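Local coordinates for carboxypeptidase 1 (Deinococcus radiodurans str. R1, PDB 5GIV) that removes amino acids one at a time from the C-terminus of peptides as a metal-dependent M32 carboxypeptidase, probably with broad specificity, at the interface of chains A and B. Residues are numbered along the deposited sequence; one frame, centred on the assembly and turned at random. Chains: chain A/B, Carboxypeptidase 1.

The interface of chains A and B. Residues chain A 29, 32-33, 37, 247; chain B 32-33, 37, 46.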
loop_
_atom_site.group_PDB
_atom_site.type_symbol
_atom_site.label_atom_id
_atom_site.label_comp_id
_atom_site.label_asym_id
_atom_site.label_seq_id
_atom_site.Cartn_x
_atom_site.Cartn_y
_atom_site.Cartn_z
ATOM N N LEU A 29 2.797 -3.226 6.064
ATOM C CA LEU A 29 2.140 -2.471 5.003
ATOM C C LEU A 29 2.405 -0.982 5.151
ATOM O O LEU A 29 2.642 -0.287 4.162
ATOM C CB LEU A 29 0.634 -2.744 5.005
ATOM C CG LEU A 29 -0.184 -1.889 4.032
ATOM C CD1 LEU A 29 0.299 -2.093 2.603
ATOM C CD2 LEU A 29 -1.670 -2.210 4.159
ATOM N N TRP A 32 5.985 -0.631 4.004
ATOM C CA TRP A 32 6.136 -0.871 2.572
ATOM C C TRP A 32 5.605 0.307 1.768
ATOM O O TRP A 32 6.263 0.783 0.836
ATOM C CB TRP A 32 5.425 -2.163 2.170
ATOM C CG TRP A 32 5.338 -2.356 0.677
ATOM C CD1 TRP A 32 6.247 -2.978 -0.130
ATOM C CD2 TRP A 32 4.272 -1.925 -0.176
ATOM N NE1 TRP A 32 5.808 -2.969 -1.436
ATOM C CE2 TRP A 32 4.598 -2.327 -1.488
ATOM C CE3 TRP A 32 3.069 -1.240 0.045
ATOM C CZ2 TRP A 32 3.773 -2.056 -2.578
ATOM C CZ3 TRP A 32 2.248 -0.975 -1.037
ATOM C CH2 TRP A 32 2.602 -1.384 -2.334
ATOM N N ASP A 33 4.412 0.794 2.120
ATOM C CA ASP A 33 3.848 1.939 1.418
ATOM C C ASP A 33 4.686 3.192 1.640
ATOM O O ASP A 33 4.838 4.013 0.725
ATOM C CB ASP A 33 2.399 2.155 1.873
ATOM C CG ASP A 33 1.765 3.400 1.261
ATOM O OD1 ASP A 33 1.356 3.354 0.073
ATOM O OD2 ASP A 33 1.688 4.423 1.980
ATOM N N PHE A 37 5.082 4.485 -2.166
ATOM C CA PHE A 37 4.094 5.389 -2.730
ATOM C C PHE A 37 3.702 6.560 -1.838
ATOM O O PHE A 37 2.983 7.444 -2.309
ATOM C CB PHE A 37 2.839 4.597 -3.123
ATOM C CG PHE A 37 3.122 3.509 -4.137
ATOM C CD1 PHE A 37 3.513 3.836 -5.429
ATOM C CD2 PHE A 37 3.025 2.167 -3.792
ATOM C CE1 PHE A 37 3.790 2.843 -6.363
ATOM C CE2 PHE A 37 3.297 1.177 -4.719
ATOM C CZ PHE A 37 3.675 1.513 -6.004
ATOM N N ARG A 247 6.472 -9.288 -0.438
ATOM C CA ARG A 247 6.777 -8.320 -1.481
ATOM C C ARG A 247 8.263 -7.985 -1.519
ATOM O O ARG A 247 8.952 -7.983 -0.495
ATOM C CB ARG A 247 5.952 -7.052 -1.281
ATOM C CG ARG A 247 4.472 -7.359 -1.112
ATOM C CD ARG A 247 3.600 -6.132 -1.324
ATOM N NE ARG A 247 2.192 -6.448 -1.100
ATOM C CZ ARG A 247 1.205 -5.554 -1.087
ATOM N NH1 ARG A 247 1.453 -4.265 -1.291
ATOM N NH2 ARG A 247 -0.035 -5.956 -0.871
ATOM N N TRP B 32 -7.066 0.761 0.277
ATOM C CA TRP B 32 -6.415 1.264 -0.930
ATOM C C TRP B 32 -5.477 0.211 -1.512
ATOM O O TRP B 32 -5.501 -0.072 -2.718
ATOM C CB TRP B 32 -5.653 2.554 -0.621
ATOM C CG TRP B 32 -4.802 3.044 -1.759
ATOM C CD1 TRP B 32 -5.190 3.882 -2.766
ATOM C CD2 TRP B 32 -3.422 2.734 -2.010
ATOM N NE1 TRP B 32 -4.147 4.108 -3.625
ATOM C CE2 TRP B 32 -3.046 3.424 -3.181
ATOM C CE3 TRP B 32 -2.469 1.940 -1.360
ATOM C CZ2 TRP B 32 -1.761 3.338 -3.725
ATOM C CZ3 TRP B 32 -1.193 1.863 -1.899
ATOM C CH2 TRP B 32 -0.851 2.561 -3.070
ATOM N N ASP B 33 -4.645 -0.391 -0.658
ATOM C CA ASP B 33 -3.733 -1.417 -1.140
ATOM C C ASP B 33 -4.498 -2.631 -1.643
ATOM O O ASP B 33 -4.093 -3.257 -2.633
ATOM C CB ASP B 33 -2.756 -1.807 -0.026
ATOM C CG ASP B 33 -1.819 -2.916 -0.439
ATOM O OD1 ASP B 33 -0.852 -2.632 -1.177
ATOM O OD2 ASP B 33 -2.053 -4.067 -0.020
ATOM N N PHE B 37 -2.800 -3.104 -5.282
ATOM C CA PHE B 37 -1.594 -3.916 -5.369
ATOM C C PHE B 37 -1.648 -5.244 -4.622
ATOM O O PHE B 37 -0.727 -6.051 -4.784
ATOM C CB PHE B 37 -0.386 -3.108 -4.863
ATOM C CG PHE B 37 -0.154 -1.837 -5.628
ATOM C CD1 PHE B 37 0.232 -1.878 -6.961
ATOM C CD2 PHE B 37 -0.307 -0.597 -5.016
ATOM C CE1 PHE B 37 0.451 -0.709 -7.673
ATOM C CE2 PHE B 37 -0.090 0.573 -5.722
ATOM C CZ PHE B 37 0.290 0.514 -7.053
ATOM N N ARG B 46 -5.994 -10.220 4.256
ATOM C CA ARG B 46 -6.222 -8.781 4.279
ATOM C C ARG B 46 -7.566 -8.452 4.917
ATOM O O ARG B 46 -7.664 -7.524 5.735
ATOM C CB ARG B 46 -6.124 -8.211 2.867
ATOM C CG ARG B 46 -6.532 -6.750 2.767
ATOM C CD ARG B 46 -5.724 -5.860 3.714
ATOM N NE ARG B 46 -4.281 -6.036 3.562
ATOM C CZ ARG B 46 -3.549 -5.410 2.650
ATOM N NH1 ARG B 46 -4.121 -4.561 1.812
ATOM N NH2 ARG B 46 -2.247 -5.629 2.578
#
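A:Arg247 reaches across the two-fold interface and meets the carboxylate of B:Asp33 end-on, its guanidinium and the carboxylate 27° apart and so nearly coplanar. NH1 gives an almost straight hydrogen bond to OD1 of B:Asp33 (2.8 Å), on the syn side, and NH2 bonds to the syn lone pair of OD2 of B:Asp33 at 2.9 Å; together they make a two-pronged salt bridge. The straight aliphatic stem of A:Arg247 (chi2 -163°, chi3 -178°) carries its tip from strand 245-250 to the partner. From the other side, within chain B, the folded side chain of B:Arg46 points both end nitrogens at OD2 of B:Asp33, NH1 at 2.8 Å on the anti lone pair, NH2 through a more bent bond out of the carboxylate plane. OD2 thus takes hydrogen bonds from both arginines, which are likely to hold B:Asp33 ionised. With an alanine here, A:Arg247 would probably lose its mate across the interface and the B:Arg46 guanidinium would be free to turn.

Apolar and aromatic side chains pack around and against these charged groups. A:Leu29 lays CD1 against CG of B:Asp33 (3.8 Å) and CD2 over one face of the B:Arg46 guanidinium. Within chain A, NH1 of A:Arg247 lies over one face of the A:Trp32 indole, towards its rim; CZ3 of A:Trp32 is 3.5 Å from OD1 of B:Asp33. Near the axis the rings of A:Phe37 and B:Phe37 lie parallel but slipped, their CE2 and CZ rims meeting (CE2 to CE2 3.6 Å), and CD2 of A:Phe37 meets B:Trp32 at the indole edge through CH2 (4.0 Å). The contact's centre is about 16 Å from A:Glu267, the HEXXH glutamate. Repeated with the chains exchanged, this charged and aromatic patch joins the ends of the two 8-36 helices and may hold a dimer together.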